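Local coordinates for protein NUDIX hydrolase (Alicyclobacillus acidocaldarius subsp. acidocaldarius, PDB 3QSJ) that probably hydrolyses phosphorus-containing acid anhydrides, as other Nudix enzymes do, and binds a calcium ion, at residues A84-L90 against P104-Q110; D50-M56 against G117-S121; A76-L80 against F131-L136; V26-A32 against L174-T180. All blocks are in the same frame, centred on the assembly; numbering follows the deposited sequence. Where two conformers were deposited one is given.

Contact 1. Residues A84-L90 against P104-Q110; sequences AEEIGWL and PLAPDEQ. With CA (calcium ion), chain B.
The end of helix 72-87 meets the loop that leads into helix 107-113. Gly-88 leaves the helix with positive phi (76/17), while its N still bonds to Ala-84 O at 3.0 Å. Trp-89, Leu-90 and Pro-104 to Ala-106 are extended, and Ala-106 is the N-cap of the second helix. CA atoms pair Gly-88 with Leu-105 at 5.5 Å and Trp-89 with Pro-104 at 4.8 Å.

Two hydrogen bonds join the segments. Leu-105 N donates to Gly-88 O at 3.0 Å. Gln-110, trans in chi1 and chi2, reaches with NE2 to Glu-85 O at 3.1 Å, nearly straight. Its OE1, bonded to Arg-168, would clash with a CB on Gly-88.

Pro-104 CB sits 3.5 Å from the centroid of the Trp-89 six-membered ring, a CH-pi contact over the face. Leu-105 CD1 lies 4.1 Å from Ala-84 CB, and Leu-105 CD2 3.8 Å from Leu-90 CD1.

Residues 84-90 hold the end of the Nudix box: Glu-85 and Glu-86 are its last glutamates, Gly-88 and Trp-89 its closing glycine and large apolar residue. Glu-86 OE2 binds calcium at 2.2 Å, with Glu-82 and Gly-46 completing the protein ligands. Glu-85 OE1 accepts from metal-bound water 1 at 2.9 Å; its OE2 forms a salt bridge with Arg-81. Glu-86 thus binds the metal directly and Glu-85 through water, while Glu-85 O in the last turn and Gly-88 O just past it hold the second segment.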
# COMPACT_ATOMS: atom_id res chain seq x y z
N ALA A 84 3.52 -2.85 6.00
CA ALA A 84 3.91 -3.68 7.15
C ALA A 84 3.80 -2.81 8.40
O ALA A 84 3.31 -3.26 9.45
CB ALA A 84 5.35 -4.18 6.96
N GLU A 85 4.24 -1.56 8.29
CA GLU A 85 4.19 -0.67 9.46
C GLU A 85 2.77 -0.42 9.90
O GLU A 85 2.51 -0.37 11.09
CB GLU A 85 4.81 0.70 9.11
CG GLU A 85 6.31 0.64 8.84
CD GLU A 85 6.87 1.96 8.34
OE1 GLU A 85 6.12 2.96 8.33
OE2 GLU A 85 8.06 1.99 7.94
N GLU A 86 1.85 -0.22 8.94
CA GLU A 86 0.50 0.20 9.26
C GLU A 86 -0.42 -0.93 9.69
O GLU A 86 -1.20 -0.74 10.63
CB GLU A 86 -0.06 0.95 8.02
CG GLU A 86 0.60 2.30 7.85
CD GLU A 86 0.01 3.06 6.68
OE1 GLU A 86 -1.24 3.11 6.58
OE2 GLU A 86 0.80 3.65 5.92
N ILE A 87 -0.33 -2.08 9.03
CA ILE A 87 -1.27 -3.18 9.32
C ILE A 87 -0.64 -4.48 9.79
O ILE A 87 -1.38 -5.46 10.01
CB ILE A 87 -2.29 -3.36 8.15
CG1 ILE A 87 -1.54 -3.74 6.86
CG2 ILE A 87 -3.14 -2.07 7.96
CD1 ILE A 87 -1.72 -5.10 6.26
N GLY A 88 0.68 -4.50 9.97
CA GLY A 88 1.35 -5.65 10.60
C GLY A 88 1.51 -6.90 9.76
O GLY A 88 1.68 -8.01 10.30
N TRP A 89 1.37 -6.77 8.44
CA TRP A 89 1.60 -7.92 7.55
C TRP A 89 2.69 -7.52 6.55
O TRP A 89 2.61 -6.43 5.93
CB TRP A 89 0.33 -8.32 6.76
CG TRP A 89 -0.75 -8.93 7.65
CD1 TRP A 89 -1.68 -8.25 8.38
CD2 TRP A 89 -1.02 -10.33 7.85
NE1 TRP A 89 -2.44 -9.13 9.12
CE2 TRP A 89 -2.06 -10.41 8.82
CE3 TRP A 89 -0.41 -11.51 7.41
CZ2 TRP A 89 -2.57 -11.64 9.27
CZ3 TRP A 89 -0.95 -12.72 7.81
CH2 TRP A 89 -2.04 -12.78 8.70
N LEU A 90 3.64 -8.43 6.31
CA LEU A 90 4.65 -8.25 5.26
C LEU A 90 4.19 -9.05 4.13
O LEU A 90 4.12 -10.30 4.23
CB LEU A 90 6.05 -8.77 5.65
CG LEU A 90 6.99 -7.80 6.29
CD1 LEU A 90 8.20 -8.52 6.90
CD2 LEU A 90 7.42 -6.71 5.32
N PRO A 104 1.71 -13.27 9.92
CA PRO A 104 1.78 -11.84 10.24
C PRO A 104 3.03 -11.57 11.08
O PRO A 104 3.64 -12.49 11.66
CB PRO A 104 0.54 -11.62 11.13
CG PRO A 104 0.34 -12.96 11.81
CD PRO A 104 0.79 -14.00 10.83
N LEU A 105 3.34 -10.30 11.23
CA LEU A 105 4.40 -9.90 12.15
C LEU A 105 3.80 -9.95 13.54
O LEU A 105 2.62 -9.65 13.74
CB LEU A 105 4.81 -8.44 11.85
CG LEU A 105 5.49 -8.19 10.52
CD1 LEU A 105 5.48 -6.68 10.21
CD2 LEU A 105 6.94 -8.75 10.53
N ALA A 106 4.61 -10.31 14.52
CA ALA A 106 4.18 -10.29 15.90
C ALA A 106 4.06 -8.78 16.29
O ALA A 106 4.75 -7.95 15.69
CB ALA A 106 5.22 -10.98 16.79
N PRO A 107 3.22 -8.43 17.28
CA PRO A 107 3.13 -7.02 17.71
C PRO A 107 4.49 -6.35 17.91
O PRO A 107 4.68 -5.23 17.44
CB PRO A 107 2.38 -7.11 19.05
CG PRO A 107 1.58 -8.33 18.95
CD PRO A 107 2.34 -9.30 18.09
N ASP A 108 5.46 -7.06 18.55
CA ASP A 108 6.81 -6.51 18.84
C ASP A 108 7.63 -6.23 17.58
O ASP A 108 8.37 -5.26 17.55
CB ASP A 108 7.60 -7.41 19.78
CG ASP A 108 7.46 -7.10 21.26
OD1 ASP A 108 6.67 -6.19 21.61
OD2 ASP A 108 8.14 -7.77 22.07
N GLU A 109 7.49 -7.07 16.55
CA GLU A 109 8.23 -6.87 15.29
C GLU A 109 7.59 -5.70 14.58
O GLU A 109 8.30 -4.88 14.03
CB GLU A 109 8.16 -8.12 14.39
CG GLU A 109 8.75 -9.36 15.06
CD GLU A 109 8.62 -10.63 14.26
OE1 GLU A 109 7.48 -10.97 13.86
OE2 GLU A 109 9.66 -11.29 14.04
N GLN A 110 6.24 -5.61 14.60
CA GLN A 110 5.57 -4.44 13.98
C GLN A 110 6.01 -3.18 14.73
O GLN A 110 6.31 -2.17 14.12
CB GLN A 110 4.04 -4.56 13.98
CG GLN A 110 3.31 -3.40 13.30
CD GLN A 110 1.81 -3.55 13.29
OE1 GLN A 110 1.22 -4.49 13.88
NE2 GLN A 110 1.13 -2.64 12.62
CA CA B . 2.29 5.30 6.28
O HOH W 1 3.46 4.10 8.11
O HOH W 2 3.51 7.26 6.59

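Contact 2. Residues D50-M56 against G117-S121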
# COMPACT_ATOMS: atom_id res chain seq x y z
N ASP A 50 11.78 6.09 1.62
CA ASP A 50 12.92 6.13 2.58
C ASP A 50 14.17 5.62 1.83
O ASP A 50 14.02 4.76 0.94
CB ASP A 50 12.61 5.20 3.77
CG ASP A 50 13.71 5.07 4.84
OD1 ASP A 50 13.79 5.95 5.73
OD2 ASP A 50 14.55 4.12 4.74
N PRO A 51 15.40 6.04 2.20
CA PRO A 51 16.61 5.56 1.48
C PRO A 51 16.77 4.06 1.47
O PRO A 51 17.23 3.53 0.46
CB PRO A 51 17.77 6.20 2.25
CG PRO A 51 17.16 7.47 2.86
CD PRO A 51 15.74 7.10 3.19
N SER A 52 16.38 3.34 2.57
CA SER A 52 16.57 1.87 2.58
C SER A 52 15.66 1.18 1.56
O SER A 52 15.86 -0.00 1.32
CB SER A 52 16.37 1.27 3.97
OG SER A 52 15.04 1.47 4.46
N ASP A 53 14.63 1.89 1.01
CA ASP A 53 13.71 1.25 0.05
C ASP A 53 14.44 0.83 -1.23
O ASP A 53 14.30 -0.33 -1.65
CB ASP A 53 12.49 2.12 -0.26
CG ASP A 53 11.64 2.36 0.98
OD1 ASP A 53 11.78 1.56 1.95
OD2 ASP A 53 10.88 3.35 1.00
N ALA A 54 15.25 1.74 -1.83
CA ALA A 54 16.01 1.38 -3.02
C ALA A 54 17.07 0.32 -2.69
O ALA A 54 17.30 -0.56 -3.51
CB ALA A 54 16.68 2.62 -3.60
N GLU A 55 17.59 0.32 -1.45
CA GLU A 55 18.61 -0.70 -1.07
C GLU A 55 17.97 -2.11 -1.06
O GLU A 55 18.50 -3.06 -1.65
CB GLU A 55 19.18 -0.39 0.31
CG GLU A 55 19.97 0.91 0.39
CD GLU A 55 20.68 1.11 1.71
OE1 GLU A 55 19.98 1.31 2.74
OE2 GLU A 55 21.93 1.08 1.72
N MSE A 56 16.76 -2.21 -0.44
CA MSE A 56 16.02 -3.46 -0.43
C MSE A 56 15.56 -3.85 -1.84
O MSE A 56 15.55 -5.04 -2.15
CB MSE A 56 14.78 -3.34 0.48
CG MSE A 56 15.17 -3.33 1.97
SE MSE A 56 13.56 -3.37 3.08
CE MSE A 56 13.24 -1.35 3.08
N GLY A 117 13.83 4.09 10.19
CA GLY A 117 15.21 3.84 9.86
C GLY A 117 15.30 2.60 8.99
O GLY A 117 14.40 2.34 8.17
N ASP A 118 16.36 1.81 9.22
CA ASP A 118 16.62 0.58 8.46
C ASP A 118 16.12 -0.68 9.20
O ASP A 118 16.65 -1.76 8.97
CB ASP A 118 18.13 0.46 8.09
CG ASP A 118 18.71 1.73 7.49
OD1 ASP A 118 18.03 2.36 6.65
OD2 ASP A 118 19.83 2.13 7.90
N ALA A 119 15.07 -0.54 10.05
CA ALA A 119 14.50 -1.66 10.80
C ALA A 119 13.99 -2.82 9.89
O ALA A 119 14.27 -4.00 10.17
CB ALA A 119 13.36 -1.19 11.68
N LEU A 120 13.26 -2.50 8.84
CA LEU A 120 12.77 -3.56 7.95
C LEU A 120 13.90 -4.20 7.18
O LEU A 120 14.01 -5.44 7.14
CB LEU A 120 11.71 -3.04 6.97
CG LEU A 120 11.20 -4.12 5.99
CD1 LEU A 120 10.68 -5.38 6.73
CD2 LEU A 120 10.14 -3.50 5.11
N SER A 121 14.79 -3.38 6.59
CA SER A 121 15.95 -3.89 5.86
C SER A 121 16.79 -4.85 6.73
O SER A 121 17.15 -5.95 6.27
CB SER A 121 16.79 -2.72 5.36
OG SER A 121 17.95 -3.18 4.70
O HOH W 3 14.21 -0.51 6.18
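Met-56, a selenomethionine, lays its SE against the start of helix 119-125, 3.8 Å from Leu-120 CG and 3.7 Å from Ser-121 CA. Its CG is 3.8 Å from Ser-121 CB. Val-77 of helix 72-87 also touches this side chain. One helical turn earlier, Ser-52 faces the same segment. Its CB is 3.3 Å from Asp-118 OD1 and 4.2 Å from Ser-121 CB.

The contact joins helix 51-58, from its N-cap to Met-56, to the start of helix 119-125, beside the metal-binding helix of the Nudix domain. Asp-50 is the N-cap of the first. Its OD2 accepts from Ser-52 N at 2.9 Å. Asp-53 OD2 accepts from Asp-50 N at 2.9 Å. Asp-50 and Asp-53 form a capping box. Asp-53 also makes a salt bridge to Arg-81.

One water supplements the packing. Water 3 donates to Ser-52 OG at 2.8 Å and accepts from Ser-121 N at 3.0 Å. Its bond to Gly-117 O, at 3.5 Å, is weak. Ser-52 OG donates to Asp-50 OD2 at 2.7 Å. Toward the solvent, like charges approach: in the conformer given, Asp-118 OD1 is 4.3 Å from Asp-50 OD2 and 4.5 Å from Glu-55 OE1.

Contact 3. Residues A76-L80 against F131-L136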
# COMPACT_ATOMS: atom_id res chain seq x y z
N ALA A 76 7.88 0.23 -5.07
CA ALA A 76 7.12 -0.99 -4.71
C ALA A 76 7.51 -1.38 -3.29
O ALA A 76 6.64 -1.65 -2.46
CB ALA A 76 7.42 -2.16 -5.65
N VAL A 77 8.79 -1.30 -3.00
CA VAL A 77 9.31 -1.55 -1.66
C VAL A 77 8.75 -0.54 -0.66
O VAL A 77 8.29 -0.94 0.43
CB VAL A 77 10.86 -1.63 -1.65
CG1 VAL A 77 11.36 -1.66 -0.20
CG2 VAL A 77 11.31 -2.93 -2.37
N THR A 78 8.73 0.75 -1.02
CA THR A 78 8.17 1.80 -0.14
C THR A 78 6.76 1.36 0.23
O THR A 78 6.40 1.38 1.38
CB THR A 78 8.15 3.18 -0.87
OG1 THR A 78 9.49 3.54 -1.20
CG2 THR A 78 7.39 4.26 -0.04
N ALA A 79 5.97 0.97 -0.75
CA ALA A 79 4.58 0.57 -0.51
C ALA A 79 4.46 -0.64 0.43
O ALA A 79 3.64 -0.62 1.36
CB ALA A 79 3.88 0.31 -1.84
N LEU A 80 5.30 -1.64 0.20
CA LEU A 80 5.30 -2.88 1.01
C LEU A 80 5.75 -2.55 2.44
O LEU A 80 5.18 -3.07 3.40
CB LEU A 80 6.24 -3.89 0.36
CG LEU A 80 5.63 -4.53 -0.89
CD1 LEU A 80 6.74 -5.09 -1.80
CD2 LEU A 80 4.55 -5.56 -0.51
N PHE A 131 11.67 -9.10 -1.00
CA PHE A 131 10.33 -9.02 -1.61
C PHE A 131 10.31 -9.62 -3.00
O PHE A 131 11.27 -9.45 -3.76
CB PHE A 131 9.93 -7.57 -1.73
CG PHE A 131 9.64 -6.96 -0.38
CD1 PHE A 131 8.55 -7.40 0.39
CD2 PHE A 131 10.49 -5.99 0.16
CE1 PHE A 131 8.22 -6.80 1.59
CE2 PHE A 131 10.19 -5.39 1.40
CZ PHE A 131 9.05 -5.79 2.11
N ASP A 132 9.19 -10.26 -3.35
CA ASP A 132 9.00 -10.75 -4.72
C ASP A 132 8.16 -9.62 -5.36
O ASP A 132 6.91 -9.58 -5.21
CB ASP A 132 8.23 -12.10 -4.71
CG ASP A 132 7.93 -12.56 -6.14
OD1 ASP A 132 8.33 -11.83 -7.11
OD2 ASP A 132 7.30 -13.66 -6.30
N LEU A 133 8.83 -8.72 -6.06
CA LEU A 133 8.13 -7.59 -6.70
C LEU A 133 7.21 -8.00 -7.87
O LEU A 133 6.30 -7.24 -8.23
CB LEU A 133 9.18 -6.58 -7.18
CG LEU A 133 10.01 -5.99 -6.02
CD1 LEU A 133 11.07 -4.98 -6.54
CD2 LEU A 133 9.09 -5.41 -4.89
N GLY A 134 7.37 -9.23 -8.35
CA GLY A 134 6.54 -9.80 -9.39
C GLY A 134 5.08 -9.95 -8.93
O GLY A 134 4.17 -10.14 -9.75
N LEU A 135 4.86 -9.94 -7.62
CA LEU A 135 3.51 -10.04 -7.00
C LEU A 135 2.80 -8.67 -6.95
O LEU A 135 1.63 -8.61 -6.60
CB LEU A 135 3.61 -10.64 -5.61
CG LEU A 135 3.97 -12.12 -5.59
CD1 LEU A 135 4.15 -12.59 -4.12
CD2 LEU A 135 2.88 -12.96 -6.27
N LEU A 136 3.48 -7.60 -7.37
CA LEU A 136 2.82 -6.26 -7.42
C LEU A 136 2.65 -5.77 -8.82
O LEU A 136 3.52 -6.06 -9.66
CB LEU A 136 3.66 -5.19 -6.67
CG LEU A 136 3.33 -5.08 -5.16
CD1 LEU A 136 3.64 -6.43 -4.39
CD2 LEU A 136 4.28 -4.03 -4.56
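Helix 72-87, the helix that carries metal ligands in this Nudix fold, presents one apolar side to the end of strand 130-131 and the loop that follows it. Leu-80 is the main bump. Its CD1 enters a hollow formed by three side chains: it is 3.7 Å from Phe-131 CD1, 3.9 Å from Leu-133 CD2 and 3.8 Å from Leu-136 CD2. The same methyl stands over the face of the Phe-131 ring, 4.0 Å from its centroid, as a CH-pi contact.

One turn earlier, Ala-76 leaves room for the leucines. Its CB is 3.7 Å from Leu-133 CD2 and 3.8 Å from Leu-136 CD2. Leu-133 CD2 therefore projects among Ala-76, Val-77 and Leu-80. Val-77 closes this small space with CG2, 4.2 Å from Leu-133 CD2 and 4.1 Å from Phe-131 CD2. All six touching residues are buried, and the contact is wholly apolar. Leu-13 of strand 7-18 touches both Leu-80 and Leu-136, so the packing continues onto the main sheet.

The loop takes its shape from a 3-10 turn at 133-135. This brings Leu-133 and Leu-136 to the same helix. Just before the 3-10 segment, Asp-132 forms an Asx turn: its OD1 accepts from Gly-134 N at 3.0 Å.

Contact 4. Residues V26-A32 against L174-T180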
# COMPACT_ATOMS: atom_id res chain seq x y z
N VAL A 26 -10.96 -4.70 -0.21
CA VAL A 26 -9.65 -4.02 -0.20
C VAL A 26 -9.33 -3.58 1.23
O VAL A 26 -10.27 -3.30 1.98
CB VAL A 26 -9.70 -2.82 -1.20
CG1 VAL A 26 -10.81 -1.79 -0.85
CG2 VAL A 26 -8.33 -2.15 -1.36
N LEU A 27 -8.03 -3.47 1.59
CA LEU A 27 -7.64 -3.03 2.91
C LEU A 27 -7.58 -1.51 2.89
O LEU A 27 -6.84 -0.88 2.08
CB LEU A 27 -6.26 -3.58 3.30
CG LEU A 27 -6.22 -5.01 3.80
CD1 LEU A 27 -4.77 -5.42 4.03
CD2 LEU A 27 -6.99 -5.14 5.15
N VAL A 28 -8.31 -0.91 3.78
CA VAL A 28 -8.23 0.54 3.89
C VAL A 28 -7.92 0.87 5.31
O VAL A 28 -8.15 0.05 6.21
CB VAL A 28 -9.51 1.27 3.39
CG1 VAL A 28 -9.67 1.14 1.87
CG2 VAL A 28 -10.76 0.78 4.12
N VAL A 29 -7.44 2.09 5.52
CA VAL A 29 -7.16 2.60 6.87
C VAL A 29 -7.76 3.99 7.03
O VAL A 29 -8.00 4.67 6.03
CB VAL A 29 -5.65 2.61 7.16
CG1 VAL A 29 -5.06 1.17 7.05
CG2 VAL A 29 -4.91 3.59 6.23
N ARG A 30 -7.99 4.44 8.28
CA ARG A 30 -8.45 5.82 8.45
C ARG A 30 -7.49 6.54 9.39
O ARG A 30 -7.19 6.03 10.46
CB ARG A 30 -9.88 5.87 9.01
CG ARG A 30 -10.30 7.34 9.26
CD ARG A 30 -11.75 7.46 9.66
NE ARG A 30 -12.04 6.77 10.92
CZ ARG A 30 -13.26 6.68 11.41
NH1 ARG A 30 -14.27 7.28 10.79
NH2 ARG A 30 -13.49 5.99 12.51
N ARG A 31 -7.01 7.71 8.98
CA ARG A 31 -6.16 8.59 9.83
C ARG A 31 -6.93 9.08 11.03
O ARG A 31 -8.08 9.52 10.91
CB ARG A 31 -5.66 9.79 9.01
CG ARG A 31 -4.79 9.33 7.87
CD ARG A 31 -4.50 10.46 6.91
NE ARG A 31 -3.54 11.38 7.50
CZ ARG A 31 -2.22 11.21 7.46
NH1 ARG A 31 -1.70 10.13 6.89
NH2 ARG A 31 -1.42 12.10 8.02
N ALA A 32 -6.33 8.98 12.22
CA ALA A 32 -6.97 9.43 13.46
C ALA A 32 -7.30 10.96 13.40
O ALA A 32 -6.59 11.72 12.75
CB ALA A 32 -6.05 9.16 14.64
N LEU A 174 -3.42 5.76 13.02
CA LEU A 174 -4.64 5.31 12.33
C LEU A 174 -5.65 4.92 13.39
O LEU A 174 -5.25 4.36 14.40
CB LEU A 174 -4.30 4.07 11.44
CG LEU A 174 -3.25 4.32 10.37
CD1 LEU A 174 -2.90 3.05 9.63
CD2 LEU A 174 -3.70 5.46 9.43
N ASP A 175 -6.92 5.21 13.21
CA ASP A 175 -7.85 4.76 14.23
C ASP A 175 -8.67 3.56 13.78
O ASP A 175 -9.54 3.09 14.51
CB ASP A 175 -8.71 5.89 14.75
CG ASP A 175 -9.62 6.53 13.71
OD1 ASP A 175 -9.72 5.98 12.58
OD2 ASP A 175 -10.30 7.53 14.06
N ALA A 176 -8.49 3.16 12.52
CA ALA A 176 -9.24 2.01 12.01
C ALA A 176 -8.52 1.41 10.82
O ALA A 176 -7.73 2.09 10.17
CB ALA A 176 -10.63 2.45 11.59
N ALA A 177 -8.76 0.12 10.59
CA ALA A 177 -8.19 -0.60 9.45
C ALA A 177 -9.06 -1.80 9.26
O ALA A 177 -9.38 -2.49 10.24
CB ALA A 177 -6.78 -1.03 9.75
N LEU A 178 -9.51 -2.03 8.02
CA LEU A 178 -10.39 -3.14 7.76
C LEU A 178 -10.43 -3.57 6.31
O LEU A 178 -9.99 -2.82 5.43
CB LEU A 178 -11.81 -2.91 8.30
CG LEU A 178 -12.79 -1.85 7.71
CD1 LEU A 178 -12.16 -0.72 7.04
CD2 LEU A 178 -13.97 -2.45 6.99
N TRP A 179 -10.96 -4.78 6.09
CA TRP A 179 -11.22 -5.28 4.75
C TRP A 179 -12.62 -4.78 4.38
O TRP A 179 -13.64 -5.20 5.00
CB TRP A 179 -11.22 -6.81 4.73
CG TRP A 179 -9.85 -7.40 4.69
CD1 TRP A 179 -9.17 -8.02 5.71
CD2 TRP A 179 -9.05 -7.54 3.52
NE1 TRP A 179 -8.02 -8.61 5.22
CE2 TRP A 179 -7.91 -8.31 3.88
CE3 TRP A 179 -9.19 -7.11 2.19
CZ2 TRP A 179 -6.91 -8.64 2.95
CZ3 TRP A 179 -8.21 -7.46 1.27
CH2 TRP A 179 -7.05 -8.14 1.69
N THR A 180 -12.71 -3.96 3.35
CA THR A 180 -14.04 -3.48 2.98
C THR A 180 -14.37 -3.76 1.52
O THR A 180 -13.49 -3.64 0.67
CB THR A 180 -14.17 -1.94 3.26
OG1 THR A 180 -15.51 -1.52 2.96
CG2 THR A 180 -13.19 -1.11 2.45
O HOH W 4 -12.36 4.36 14.02
O HOH W 5 -10.64 9.33 12.19
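Leu-27 CD2 sits over the five-membered ring of Trp-179, 3.4 Å from its centroid, a CH-pi contact. On the same face Val-29 CG1 meets Ala-177 CB at 3.9 Å. Val-29 CB lies 3.7 Å from Leu-174 CD1, and Leu-174 also touches the calcium ligand Glu-86. Ile-87 packs on Leu-27 and Val-29. The opposite face carries Val-28 CG2, 3.6 Å from Leu-178 CD1 and 3.5 Å from Thr-180 CG2.

Between these faces Val-26 N donates to Thr-180 O and Thr-180 N to Val-26 O, each at 2.9 Å. Val-28 N donates to Leu-178 O at 3.0 Å and Leu-178 N to Val-28 O at 3.1 Å.

At the Asp-175 corner Arg-30 N still reaches Ala-176 O at 3.0 Å, but Arg-30 O accepts from Asp-175 N at 2.9 Å. Outermost is a salt bridge, Arg-30 NE to Asp-175 OD1 at 3.0 Å. Water 4 links Arg-30 NH2 to Asp-175 O. The strands run antiparallel at 164°, an edge pairing in the mixed sheet of the Nudix fold.

Contacts 1 and 3 both use helix 72-87 and are buried. Contact 3 is purely apolar, while contact 1 adds backbone and glutamine hydrogen bonds at the helix end and alone among the four holds a metal ligand. Contacts 2 and 4 are only partly buried. Contact 2 relies on packing and a water between helices, and contact 4 on a backbone ladder with a salt bridge at its polar end. Contacts 1, 2 and 3 touch one another: Leu-90 meets both Leu-120 and Phe-131, and Asp-53 probably bonds to Thr-78. Contact 4 reaches this group through contact 1, where Glu-86 lies against Leu-174 and Val-29. Contacts 3 and 4 lie on opposite sides of the chain's centre.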